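Local coordinates for beta-glucuronidase (Dictyoglomus thermophilum, PDB 6XXW), which probably hydrolyses beta-D-glucuronides, releasing glucuronic acid, as a member of glycoside hydrolase family 2, at residues Q527-M530 against I531-F534; L585-R588 against W589-P593; L227-K230 against D231-V235. One frame throughout, in Å; residues are numbered along the deposited sequence.

Contact 1: residues Q527-M530 against I531-F534; sequences QQEM and IKRF
Met530 and Phe534, one helical turn apart, run out from the backbone side by side and in the same direction. The methionine chain is extended throughout, with CG anti to the backbone N (chi1 173°), which carries its terminal methyl along the ring: Met530 CE lies 3.7 Å from Phe534 CE1 and about as close to CZ, while Met530 CG touches CE1 as well. The sulfur stands obliquely to the ring, Met530 SD being 5.4 Å from the Phe534 centroid and 43° off the normal, a Met-aromatic contact. A long, unbranched, apolar chain suits this buried place, where Ile482 and Ala508 also meet it and Phe506 meets the Phe534 ring, the two planes nearly parallel. All this belongs to helix 524-538 of the TIM barrel, the crossover helix of the beta-alpha-beta unit between strands 501-505 and 544-550, whose backbone is held here by successive i to i+4 hydrogen bonds, such as Phe534 N to Met530 O at 3.0 Å. On the more exposed side Glu529 bends at chi2 (67°), bringing its carboxylate back over the next turn. Glu529 OE1 forms a salt bridge with Lys532 NZ, a weak bond of 3.1 Å, and Lys532 CE lies close to both oxygens. In one of the two conformers modelled for Arg533, Glu529 OE2 also rests 3.7 Å from Arg533 CG, while Arg533 NH2 makes a salt bridge with Glu483. Ile531 faces inward instead. Its CG1 branch lies against the carbonyl of Gln527, and Ile531 CD1 meets Gln527 CG at 4.0 Å, two aliphatic segments aligned in the same sense. The branched side chain fills a place against Val581 of helix 580-591, and NE2 of the buried Gln527 is satisfied by a hydrogen bond to Gly570 O.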
loop_
_atom_site.group_PDB
_atom_site.type_symbol
_atom_site.label_atom_id
_atom_site.label_comp_id
_atom_site.label_asym_id
_atom_site.label_seq_id
_atom_site.Cartn_x
_atom_site.Cartn_y
_atom_site.Cartn_z
ATOM N N GLN A 527 14.325 -8.250 1.093
ATOM C CA GLN A 527 14.472 -8.975 -0.162
ATOM C C GLN A 527 15.765 -8.577 -0.874
ATOM O O GLN A 527 16.527 -9.442 -1.327
ATOM C CB GLN A 527 13.244 -8.738 -1.048
ATOM C CG GLN A 527 13.373 -9.333 -2.461
ATOM C CD GLN A 527 12.222 -8.912 -3.369
ATOM O OE1 GLN A 527 11.745 -7.783 -3.298
ATOM N NE2 GLN A 527 11.780 -9.820 -4.228
ATOM N N GLN A 528 16.042 -7.270 -0.958
ATOM C CA GLN A 528 17.255 -6.811 -1.635
ATOM C C GLN A 528 18.516 -7.238 -0.887
ATOM O O GLN A 528 19.493 -7.662 -1.511
ATOM C CB GLN A 528 17.232 -5.278 -1.812
ATOM C CG GLN A 528 18.571 -4.672 -2.280
ATOM C CD GLN A 528 18.444 -3.243 -2.800
ATOM O OE1 GLN A 528 17.689 -2.973 -3.731
ATOM N NE2 GLN A 528 19.183 -2.324 -2.191
ATOM N N GLU A 529 18.528 -7.120 0.445
ATOM C CA GLU A 529 19.739 -7.469 1.187
ATOM C C GLU A 529 20.023 -8.964 1.097
ATOM O O GLU A 529 21.173 -9.378 0.914
ATOM C CB GLU A 529 19.609 -7.033 2.646
ATOM C CG GLU A 529 20.891 -7.192 3.464
ATOM C CD GLU A 529 22.008 -6.259 3.014
ATOM O OE1 GLU A 529 21.717 -5.182 2.446
ATOM O OE2 GLU A 529 23.190 -6.612 3.226
ATOM N N MET A 530 18.985 -9.787 1.227
ATOM C CA MET A 530 19.171 -11.226 1.091
ATOM C C MET A 530 19.762 -11.563 -0.275
ATOM O O MET A 530 20.764 -12.279 -0.378
ATOM C CB MET A 530 17.834 -11.938 1.295
ATOM C CG MET A 530 17.913 -13.431 1.011
ATOM S SD MET A 530 16.296 -14.221 1.150
ATOM C CE MET A 530 16.749 -15.943 0.853
ATOM N N ILE A 531 19.173 -11.020 -1.339
ATOM C CA ILE A 531 19.635 -11.352 -2.683
ATOM C C ILE A 531 21.063 -10.859 -2.883
ATOM O O ILE A 531 21.913 -11.571 -3.436
ATOM C CB ILE A 531 18.656 -10.776 -3.728
ATOM C CG1 ILE A 531 17.406 -11.661 -3.815
ATOM C CG2 ILE A 531 19.318 -10.631 -5.085
ATOM C CD1 ILE A 531 16.255 -11.030 -4.585
ATOM N N LYS A 532 21.365 -9.658 -2.376
ATOM C CA LYS A 532 22.706 -9.092 -2.502
ATOM C C LYS A 532 23.753 -9.966 -1.820
ATOM O O LYS A 532 24.851 -10.168 -2.353
ATOM C CB LYS A 532 22.722 -7.680 -1.911
ATOM C CG LYS A 532 24.081 -7.020 -1.869
ATOM C CD LYS A 532 23.964 -5.569 -1.400
ATOM C CE LYS A 532 23.842 -5.471 0.118
ATOM N NZ LYS A 532 24.007 -4.061 0.615
ATOM N N ARG A 533 23.436 -10.493 -0.639
ATOM C CA ARG A 533 24.410 -11.300 0.091
ATOM C C ARG A 533 24.599 -12.663 -0.561
ATOM O O ARG A 533 25.713 -13.201 -0.578
ATOM C CB ARG A 533 23.969 -11.448 1.545
ATOM C CG ARG A 533 23.997 -10.134 2.314
ATOM C CD ARG A 533 23.605 -10.345 3.757
ATOM N NE ARG A 533 24.695 -10.932 4.531
ATOM C CZ ARG A 533 24.938 -10.651 5.807
ATOM N NH1 ARG A 533 24.163 -9.789 6.453
ATOM N NH2 ARG A 533 25.949 -11.235 6.439
ATOM N N PHE A 534 23.523 -13.240 -1.094
ATOM C CA PHE A 534 23.648 -14.502 -1.822
ATOM C C PHE A 534 24.606 -14.356 -3.009
ATOM O O PHE A 534 25.530 -15.159 -3.178
ATOM C CB PHE A 534 22.273 -14.967 -2.309
ATOM C CG PHE A 534 21.527 -15.857 -1.348
ATOM C CD1 PHE A 534 21.105 -15.387 -0.112
ATOM C CD2 PHE A 534 21.216 -17.167 -1.701
ATOM C CE1 PHE A 534 20.392 -16.212 0.756
ATOM C CE2 PHE A 534 20.517 -17.997 -0.834
ATOM C CZ PHE A 534 20.096 -17.521 0.393
#

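Contact 2: residues L585-R588 against W589-P593; sequences LKER and WSKLP
Leu585 covers one face of the Trp589 indole: Leu585 CB stands 4.2 Å from the centroid of the six-membered ring, 8° off its normal, a CH-pi contact, and Leu585 CD2 adds 3.9 Å to Trp589 CZ2. The Arg588 guanidinium likewise carries Leu592 CD1 over one face, 3.7 Å from Arg588 NH2. Arg588 CG meets the indole obliquely at Trp589 CD1. Both flat groups share an acid, since Trp589 NE1 and Arg588 NH2 each bond to Glu547, Arg588 NH2 pairing with Asp539 too. Arginine suits the place because its chain, extended from CG to NE (chi2 171°), carries the guanidinium to these two acids. A leucine in place of Trp589 would probably leave Glu547 without its indole donor and Leu585 without a flat surface to cover.

Arg588 O accepts Lys591 N at 2.9 Å and, weakly, Leu592 N. Ser590, with its short hydroxyl folded back to the main chain, donates from OG to Glu587 O at 2.9 Å. Outside, Glu587 OE1 and Lys591 NZ form a weak salt bridge of 3.3 Å.

Helix 580-591 thus packs its inner side on the barrel: Leu585 and Trp589 meet Ile332 of helix 319-332 and Ile549 of strand 544-550, and Arg588 meets Val535 of helix 524-538.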
loop_
_atom_site.group_PDB
_atom_site.type_symbol
_atom_site.label_atom_id
_atom_site.label_comp_id
_atom_site.label_asym_id
_atom_site.label_seq_id
_atom_site.Cartn_x
_atom_site.Cartn_y
_atom_site.Cartn_z
ATOM N N LEU A 585 19.374 -5.534 -9.184
ATOM C CA LEU A 585 19.747 -6.527 -10.197
ATOM C C LEU A 585 20.101 -5.866 -11.526
ATOM O O LEU A 585 21.049 -6.287 -12.204
ATOM C CB LEU A 585 18.619 -7.544 -10.375
ATOM C CG LEU A 585 18.405 -8.511 -9.196
ATOM C CD1 LEU A 585 17.155 -9.363 -9.401
ATOM C CD2 LEU A 585 19.637 -9.382 -8.930
ATOM N N LYS A 586 19.365 -4.819 -11.914
ATOM C CA LYS A 586 19.716 -4.110 -13.142
ATOM C C LYS A 586 21.145 -3.592 -13.086
ATOM O O LYS A 586 21.889 -3.688 -14.069
ATOM C CB LYS A 586 18.747 -2.951 -13.391
ATOM C CG LYS A 586 18.960 -2.208 -14.724
ATOM C CD LYS A 586 17.888 -1.139 -14.923
ATOM C CE LYS A 586 18.247 -0.153 -16.031
ATOM N NZ LYS A 586 18.300 -0.775 -17.381
ATOM N N GLU A 587 21.544 -3.030 -11.941
ATOM C CA GLU A 587 22.881 -2.463 -11.833
ATOM C C GLU A 587 23.944 -3.555 -11.809
ATOM O O GLU A 587 24.966 -3.443 -12.497
ATOM C CB GLU A 587 22.982 -1.576 -10.592
ATOM C CG GLU A 587 24.127 -0.572 -10.680
ATOM C CD GLU A 587 24.792 -0.318 -9.341
ATOM O OE1 GLU A 587 26.008 -0.029 -9.323
ATOM O OE2 GLU A 587 24.096 -0.403 -8.305
ATOM N N ARG A 588 23.722 -4.620 -11.028
ATOM C CA ARG A 588 24.649 -5.747 -11.034
ATOM C C ARG A 588 24.772 -6.341 -12.432
ATOM O O ARG A 588 25.874 -6.447 -12.987
ATOM C CB ARG A 588 24.182 -6.816 -10.044
ATOM C CG ARG A 588 24.932 -8.146 -10.142
ATOM C CD ARG A 588 24.574 -9.084 -8.988
ATOM N NE ARG A 588 25.114 -10.440 -9.166
ATOM C CZ ARG A 588 26.370 -10.801 -8.911
ATOM N NH1 ARG A 588 27.249 -9.905 -8.450
ATOM N NH2 ARG A 588 26.755 -12.059 -9.121
ATOM N N TRP A 589 23.640 -6.714 -13.033
ATOM C CA TRP A 589 23.689 -7.451 -14.289
ATOM C C TRP A 589 24.164 -6.591 -15.456
ATOM O O TRP A 589 24.632 -7.141 -16.457
ATOM C CB TRP A 589 22.321 -8.051 -14.586
ATOM C CG TRP A 589 21.967 -9.204 -13.677
ATOM C CD1 TRP A 589 22.811 -9.911 -12.867
ATOM C CD2 TRP A 589 20.669 -9.774 -13.503
ATOM N NE1 TRP A 589 22.107 -10.899 -12.195
ATOM C CE2 TRP A 589 20.792 -10.832 -12.580
ATOM C CE3 TRP A 589 19.412 -9.496 -14.052
ATOM C CZ2 TRP A 589 19.699 -11.604 -12.183
ATOM C CZ3 TRP A 589 18.330 -10.264 -13.657
ATOM C CH2 TRP A 589 18.483 -11.310 -12.741
ATOM N N SER A 590 24.075 -5.261 -15.353
ATOM C CA SER A 590 24.669 -4.422 -16.391
ATOM C C SER A 590 26.192 -4.489 -16.369
ATOM O O SER A 590 26.836 -4.123 -17.358
ATOM C CB SER A 590 24.217 -2.971 -16.228
ATOM O OG SER A 590 24.920 -2.361 -15.155
ATOM N N LYS A 591 26.774 -4.939 -15.261
ATOM C CA LYS A 591 28.215 -5.063 -15.107
ATOM C C LYS A 591 28.721 -6.467 -15.374
ATOM O O LYS A 591 29.932 -6.654 -15.525
ATOM C CB LYS A 591 28.635 -4.673 -13.687
ATOM C CG LYS A 591 28.534 -3.196 -13.354
ATOM C CD LYS A 591 29.022 -2.959 -11.927
ATOM C CE LYS A 591 27.916 -2.450 -11.025
ATOM N NZ LYS A 591 28.350 -2.390 -9.594
ATOM N N LEU A 592 27.840 -7.450 -15.382
ATOM C CA LEU A 592 28.212 -8.844 -15.577
ATOM C C LEU A 592 28.068 -9.205 -17.038
ATOM O O LEU A 592 26.977 -9.031 -17.603
ATOM C CB LEU A 592 27.323 -9.760 -14.740
ATOM C CG LEU A 592 27.480 -9.801 -13.222
ATOM C CD1 LEU A 592 26.759 -11.034 -12.699
ATOM C CD2 LEU A 592 28.959 -9.799 -12.805
ATOM N N PRO A 593 29.114 -9.715 -17.683
ATOM C CA PRO A 593 28.971 -10.134 -19.079
ATOM C C PRO A 593 28.164 -11.420 -19.180
ATOM O O PRO A 593 28.138 -12.237 -18.255
ATOM C CB PRO A 593 30.419 -10.344 -19.537
ATOM C CG PRO A 593 31.158 -10.717 -18.292
ATOM C CD PRO A 593 30.444 -10.032 -17.131
#

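Contact 3: residues L227-K230 against D231-V235; sequences LRDK and DKNIV
Asp229 and Asn233 are joined through the backbone, Asp229 N giving a 2.9 Å hydrogen bond to Asn233 O, and Val235 N likewise reaches Leu227 O. Between these rungs Arg228 and Ile234 form an antiparallel non-hydrogen-bonded pair. A third backbone bond, from Lys232 N to Asp229 O, closes the type I turn of Asp229 to Lys232.

Side-chain to backbone bonds centre on Asp229. Its CG sits between the backbone N and the carbonyl carbon (chi1 69°), which swings the carboxylate over the loop. Asp229 OD1 accepts from Asp231 N at 2.9 Å, an Asx turn, and from Asn233 N at 3.0 Å; the two donors come from opposite faces of the carboxylate plane. This double grip is probably why a short acid suits the place: it satisfies amides that the turn itself would not. The negative charge of Asp231 lies close by, with Asp231 OD1 4.6 Å from Asp229 OD1, and the two probably disfavour each other somewhat.

One water bridges Arg228, at the end of its strand, to the turn, accepting from Arg228 NE at 2.9 Å and donating to Lys232 O; the water and this carbonyl oxygen both lie at the edge of the guanidinium. Arg228 NH1 forms a salt bridge with Glu264, so the long side chain serves a neighbouring strand as well.

Apolar contact is modest: Leu227 CD2 meets Val235 CG2 at 4.1 Å, and Ile234 CG1 lies beside the Arg228 chain. Leucine suits its buried place, resting on Tyr261 and Leu263 of strand 257-268.

With Lys232 in the left-handed helical region (phi 70°, psi 8°), the bonding is that of a 3:5 beta hairpin, a type I turn followed by a G1 beta bulge. It joins strands 223-228 and 234-239 in a sheet consistent with the immunoglobulin-like sandwich domain of family 2 glycosidases.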
loop_
_atom_site.group_PDB
_atom_site.type_symbol
_atom_site.label_atom_id
_atom_site.label_comp_id
_atom_site.label_asym_id
_atom_site.label_seq_id
_atom_site.Cartn_x
_atom_site.Cartn_y
_atom_site.Cartn_z
ATOM N N LEU A 227 17.084 -21.853 -46.868
ATOM C CA LEU A 227 17.393 -21.078 -45.682
ATOM C C LEU A 227 17.673 -19.644 -46.105
ATOM O O LEU A 227 18.454 -19.411 -47.036
ATOM C CB LEU A 227 18.594 -21.672 -44.958
ATOM C CG LEU A 227 18.805 -21.220 -43.520
ATOM C CD1 LEU A 227 17.726 -21.809 -42.633
ATOM C CD2 LEU A 227 20.166 -21.671 -43.075
ATOM N N ARG A 228 17.023 -18.690 -45.433
ATOM C CA ARG A 228 17.158 -17.273 -45.728
ATOM C C ARG A 228 17.670 -16.533 -44.504
ATOM O O ARG A 228 17.319 -16.872 -43.371
ATOM C CB ARG A 228 15.820 -16.658 -46.150
ATOM C CG ARG A 228 15.368 -17.061 -47.525
ATOM C CD ARG A 228 14.024 -16.443 -47.823
ATOM N NE ARG A 228 13.650 -16.670 -49.208
ATOM C CZ ARG A 228 12.798 -17.602 -49.593
ATOM N NH1 ARG A 228 12.235 -18.399 -48.690
ATOM N NH2 ARG A 228 12.514 -17.738 -50.877
ATOM N N ASP A 229 18.493 -15.513 -44.736
ATOM C CA ASP A 229 19.006 -14.695 -43.647
ATOM C C ASP A 229 17.982 -13.612 -43.296
ATOM O O ASP A 229 16.847 -13.612 -43.784
ATOM C CB ASP A 229 20.394 -14.141 -43.996
ATOM C CG ASP A 229 20.376 -13.091 -45.116
ATOM O OD1 ASP A 229 19.297 -12.619 -45.529
ATOM O OD2 ASP A 229 21.477 -12.730 -45.585
ATOM N N LYS A 230 18.403 -12.664 -42.452
ATOM C CA LYS A 230 17.522 -11.605 -41.962
ATOM C C LYS A 230 16.956 -10.754 -43.094
ATOM O O LYS A 230 15.838 -10.235 -42.977
ATOM C CB LYS A 230 18.286 -10.703 -40.987
ATOM C CG LYS A 230 19.540 -10.059 -41.604
ATOM C CD LYS A 230 20.352 -9.225 -40.610
ATOM C CE LYS A 230 21.840 -9.237 -40.999
ATOM N NZ LYS A 230 22.686 -8.352 -40.133
ATOM N N ASP A 231 17.711 -10.580 -44.179
ATOM C CA ASP A 231 17.312 -9.722 -45.285
ATOM C C ASP A 231 16.674 -10.498 -46.433
ATOM O O ASP A 231 16.590 -9.979 -47.551
ATOM C CB ASP A 231 18.513 -8.921 -45.788
ATOM C CG ASP A 231 19.141 -8.074 -44.701
ATOM O OD1 ASP A 231 20.302 -8.343 -44.319
ATOM O OD2 ASP A 231 18.464 -7.147 -44.212
ATOM N N LYS A 232 16.221 -11.727 -46.178
ATOM C CA LYS A 232 15.561 -12.602 -47.145
ATOM C C LYS A 232 16.504 -13.132 -48.217
ATOM O O LYS A 232 16.041 -13.763 -49.174
ATOM C CB LYS A 232 14.365 -11.922 -47.824
ATOM C CG LYS A 232 13.152 -11.701 -46.929
ATOM C CD LYS A 232 11.936 -11.306 -47.770
ATOM C CE LYS A 232 11.161 -10.153 -47.150
ATOM N NZ LYS A 232 9.896 -9.882 -47.895
ATOM N N ASN A 233 17.808 -12.897 -48.097
ATOM C CA ASN A 233 18.768 -13.518 -49.002
ATOM C C ASN A 233 18.810 -15.022 -48.774
ATOM O O ASN A 233 18.874 -15.481 -47.632
ATOM C CB ASN A 233 20.162 -12.937 -48.787
ATOM C CG ASN A 233 20.190 -11.433 -48.916
ATOM O OD1 ASN A 233 20.684 -10.731 -48.030
ATOM N ND2 ASN A 233 19.652 -10.926 -50.019
ATOM N N ILE A 234 18.790 -15.788 -49.858
ATOM C CA ILE A 234 18.964 -17.236 -49.777
ATOM C C ILE A 234 20.435 -17.530 -49.518
ATOM O O ILE A 234 21.302 -17.143 -50.309
ATOM C CB ILE A 234 18.487 -17.931 -51.059
ATOM C CG1 ILE A 234 16.974 -17.797 -51.212
ATOM C CG2 ILE A 234 18.879 -19.406 -51.040
ATOM C CD1 ILE A 234 16.481 -18.160 -52.604
ATOM N N VAL A 235 20.724 -18.213 -48.408
ATOM C CA VAL A 235 22.099 -18.575 -48.079
ATOM C C VAL A 235 22.358 -20.064 -48.188
ATOM O O VAL A 235 23.528 -20.475 -48.104
ATOM C CB VAL A 235 22.513 -18.072 -46.678
ATOM C CG1 VAL A 235 22.414 -16.539 -46.599
ATOM C CG2 VAL A 235 21.679 -18.744 -45.595
HETATM O O HOH W 1 14.274 -14.820 -51.366
#

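Contact 3 comes first along the chain, where residues 227-235 reverse direction and close a short hairpin loop in an antiparallel sheet. Contacts 1 and 2 follow far downstream, in the TIM barrel, each within one helix and closing no loop beyond a helical turn. The three lie in series, neither nesting nor crossing. Contact 1 belongs to helix 524-538, contact 2 to helix 580-591, the last helix of the chain; their centres are about 15 Å apart and they pack directly, Ile531 CG2 meeting Leu585 CD2 at 4.1 Å. Contact 3 stands apart from both, its centre about 46 Å from that of contact 1 and 34 Å from that of contact 2.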